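Local coordinates for protein HhaI Restriction Endonuclease (Haemophilus parahaemolyticus, PDB 6UKF) that probably cleaves double-stranded DNA at GCGC sites as a type II restriction endonuclease, and is captured here bound to cognate DNA with a calcium ion, at residues F6-V11 with F22-E27. Sequence-based numbering, arbitrary orientation.
Sequences FEVFCV and FAKKGE. With ACT (acetate ion), chain P; EDO (1,2-ethanediol), chain K; nucleotides of chain C.
V11 and F22 bring the two backbones closest, their CA atoms 6.5 Å apart; from there the chain of 22-27 runs on as a short edge strand and then a loop. Helix 3-18, which supplies 6-11, packs on one face of a mixed sheet, and A23 bonds through its backbone to L36 to put 22-23 at that sheet's border. With 35-37 next to 22-23 and 43-47 beyond it, the arrangement is consistent with the core of a PD-(D/E)XK nuclease. No hydrogen bond links the two segments; the contact rests on V11 packing against F22 O and the K24 side chain, and on a long E7–K24 salt bridge.

V11 turns both methyls on the second segment. CG1, anti to its own N (chi1 174°), meets the carbonyl O of F22 at 3.7 Å, while CG2 lies 3.9 Å from CB of K24 and about as near its CD. The CB of F22 points toward the helix, but its ring leads away, among I35, F37 and I45; N15 of the same helix, further along, takes the F22 N-H on its OD1.

K24 crosses V11 at roughly a right angle. Its chain runs back along the helix toward the N-terminal end, CE passing 4.4 Å from V8 CG2, and the turn at chi4 (80°) swings NZ over to E7. There NZ forms the salt bridge to OE1, 3.6 Å away, approaching the extended E7 chain from across. E7 is buried, packing also on D34, A47 and a sugar of the bound DNA, whereas K24 is exposed.

Beyond K24 the loop leaves the helix, and K25 N donates a bent bond (3.2 Å, 141°) to O of an acetate ion probably from the crystallisation liquor.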
loop_
_atom_site.group_PDB
_atom_site.type_symbol
_atom_site.label_atom_id
_atom_site.label_comp_id
_atom_site.label_asym_id
_atom_site.label_seq_id
_atom_site.Cartn_x
_atom_site.Cartn_y
_atom_site.Cartn_z
ATOM N N PHE A 6 -5.484 13.296 0.249
ATOM C CA PHE A 6 -4.940 13.441 -1.096
ATOM C C PHE A 6 -5.776 12.683 -2.118
ATOM O O PHE A 6 -6.031 13.184 -3.219
ATOM C CB PHE A 6 -3.498 12.938 -1.125
ATOM C CG PHE A 6 -2.823 13.133 -2.446
ATOM C CD1 PHE A 6 -2.299 14.366 -2.789
ATOM C CD2 PHE A 6 -2.713 12.090 -3.351
ATOM C CE1 PHE A 6 -1.678 14.556 -4.006
ATOM C CE2 PHE A 6 -2.092 12.274 -4.572
ATOM C CZ PHE A 6 -1.573 13.509 -4.899
ATOM N N GLU A 7 -6.205 11.468 -1.779
ATOM C CA GLU A 7 -7.007 10.692 -2.719
ATOM C C GLU A 7 -8.356 11.357 -2.976
ATOM O O GLU A 7 -8.838 11.373 -4.114
ATOM C CB GLU A 7 -7.159 9.257 -2.215
ATOM C CG GLU A 7 -5.834 8.498 -2.230
ATOM C CD GLU A 7 -5.962 7.030 -1.868
ATOM O OE1 GLU A 7 -6.997 6.630 -1.450
ATOM O OE2 GLU A 7 -4.887 6.255 -2.024
ATOM N N VAL A 8 -8.967 11.932 -1.939
ATOM C CA VAL A 8 -10.211 12.678 -2.133
ATOM C C VAL A 8 -9.961 13.903 -3.009
ATOM O O VAL A 8 -10.762 14.233 -3.892
ATOM C CB VAL A 8 -10.812 13.059 -0.766
ATOM C CG1 VAL A 8 -12.009 13.980 -0.941
ATOM C CG2 VAL A 8 -11.206 11.808 0.014
ATOM N N PHE A 9 -8.852 14.602 -2.757
ATOM C CA PHE A 9 -8.435 15.741 -3.574
ATOM C C PHE A 9 -8.344 15.354 -5.047
ATOM O O PHE A 9 -8.827 16.082 -5.925
ATOM C CB PHE A 9 -7.082 16.199 -3.009
ATOM C CG PHE A 9 -6.475 17.406 -3.670
ATOM C CD1 PHE A 9 -7.174 18.595 -3.806
ATOM C CD2 PHE A 9 -5.156 17.362 -4.088
ATOM C CE1 PHE A 9 -6.573 19.702 -4.392
ATOM C CE2 PHE A 9 -4.555 18.459 -4.665
ATOM C CZ PHE A 9 -5.261 19.628 -4.818
ATOM N N CYS A 10 -7.759 14.191 -5.334
ATOM C CA CYS A 10 -7.618 13.745 -6.718
ATOM C C CYS A 10 -8.968 13.396 -7.335
ATOM O O CYS A 10 -9.249 13.763 -8.482
ATOM C CB CYS A 10 -6.688 12.531 -6.778
ATOM S SG CYS A 10 -4.950 12.896 -6.471
ATOM N N VAL A 11 -9.808 12.663 -6.600
ATOM C CA VAL A 11 -11.107 12.260 -7.141
ATOM C C VAL A 11 -11.974 13.482 -7.401
ATOM O O VAL A 11 -12.657 13.574 -8.429
ATOM C CB VAL A 11 -11.801 11.261 -6.194
ATOM C CG1 VAL A 11 -13.215 10.940 -6.684
ATOM C CG2 VAL A 11 -10.988 9.991 -6.066
ATOM N N PHE A 22 -15.931 9.220 -11.917
ATOM C CA PHE A 22 -14.795 8.668 -11.186
ATOM C C PHE A 22 -15.248 8.279 -9.789
ATOM O O PHE A 22 -15.523 9.143 -8.951
ATOM C CB PHE A 22 -13.644 9.668 -11.188
ATOM C CG PHE A 22 -13.242 10.078 -12.572
ATOM C CD1 PHE A 22 -12.316 9.335 -13.284
ATOM C CD2 PHE A 22 -13.838 11.164 -13.187
ATOM C CE1 PHE A 22 -11.964 9.690 -14.572
ATOM C CE2 PHE A 22 -13.492 11.523 -14.475
ATOM C CZ PHE A 22 -12.552 10.785 -15.168
ATOM N N ALA A 23 -15.329 6.974 -9.554
ATOM C CA ALA A 23 -15.880 6.423 -8.326
ATOM C C ALA A 23 -14.767 6.058 -7.354
ATOM O O ALA A 23 -13.766 5.443 -7.741
ATOM C CB ALA A 23 -16.721 5.185 -8.630
ATOM N N LYS A 24 -14.944 6.451 -6.096
ATOM C CA LYS A 24 -14.106 5.994 -4.985
ATOM C C LYS A 24 -15.096 5.680 -3.865
ATOM O O LYS A 24 -15.392 6.534 -3.025
ATOM C CB LYS A 24 -13.094 7.054 -4.573
ATOM C CG LYS A 24 -12.147 6.617 -3.455
ATOM C CD LYS A 24 -11.543 7.813 -2.730
ATOM C CE LYS A 24 -11.604 7.648 -1.217
ATOM N NZ LYS A 24 -10.526 6.786 -0.669
ATOM N N LYS A 25 -15.612 4.455 -3.865
ATOM C CA LYS A 25 -16.683 4.079 -2.954
ATOM C C LYS A 25 -16.824 2.567 -2.991
ATOM O O LYS A 25 -16.383 1.908 -3.937
ATOM C CB LYS A 25 -18.003 4.757 -3.341
ATOM C CG LYS A 25 -18.355 4.629 -4.821
ATOM C CD LYS A 25 -19.636 5.381 -5.167
ATOM C CE LYS A 25 -19.822 5.494 -6.673
ATOM N NZ LYS A 25 -20.965 6.377 -7.060
ATOM N N GLY A 26 -17.446 2.027 -1.951
ATOM C CA GLY A 26 -17.570 0.593 -1.816
ATOM C C GLY A 26 -16.280 -0.042 -1.338
ATOM O O GLY A 26 -15.269 0.614 -1.089
ATOM N N GLU A 27 -16.328 -1.363 -1.203
ATOM C CA GLU A 27 -15.152 -2.110 -0.786
ATOM C C GLU A 27 -14.078 -2.072 -1.865
ATOM O O GLU A 27 -14.367 -2.041 -3.064
ATOM C CB GLU A 27 -15.515 -3.565 -0.503
ATOM C CG GLU A 27 -16.237 -3.787 0.806
ATOM C CD GLU A 27 -15.870 -5.115 1.435
ATOM O OE1 GLU A 27 -14.670 -5.461 1.439
ATOM O OE2 GLU A 27 -16.778 -5.816 1.922
HETATM C C ACT P . -13.410 1.946 -6.072
HETATM O O ACT P . -13.285 2.549 -4.975
HETATM O OXT ACT P . -12.665 1.063 -6.576
HETATM C CH3 ACT P . -14.645 2.335 -6.937
HETATM C C1 EDO K . -19.491 7.528 -10.850
HETATM O O1 EDO K . -20.088 6.547 -9.997
HETATM C C2 EDO K . -18.643 8.476 -10.012
HETATM O O2 EDO K . -19.481 9.151 -9.067
ATOM P P DT C 9 -12.409 -3.752 4.072
ATOM O OP1 DT C 9 -13.473 -3.215 3.199
ATOM O OP2 DT C 9 -12.744 -4.249 5.423
ATOM O "O5'" DT C 9 -11.660 -4.934 3.301
ATOM C "C5'" DT C 9 -11.073 -4.713 2.014
ATOM C "C4'" DT C 9 -10.438 -5.999 1.515
ATOM O "O4'" DT C 9 -9.248 -6.259 2.281
ATOM C "C3'" DT C 9 -11.324 -7.219 1.685
ATOM O "O3'" DT C 9 -12.035 -7.497 0.460
ATOM C "C2'" DT C 9 -10.371 -8.350 2.075
ATOM C "C1'" DT C 9 -9.066 -7.647 2.448
ATOM N N1 DT C 9 -8.648 -7.899 3.868
ATOM C C2 DT C 9 -7.556 -8.692 4.125
ATOM O O2 DT C 9 -6.888 -9.208 3.250
ATOM N N3 DT C 9 -7.264 -8.857 5.453
ATOM C C4 DT C 9 -7.944 -8.321 6.531
ATOM O O4 DT C 9 -7.599 -8.528 7.690
ATOM C C5 DT C 9 -9.086 -7.502 6.195
ATOM C C7 DT C 9 -9.903 -6.872 7.278
ATOM C C6 DT C 9 -9.382 -7.334 4.895
#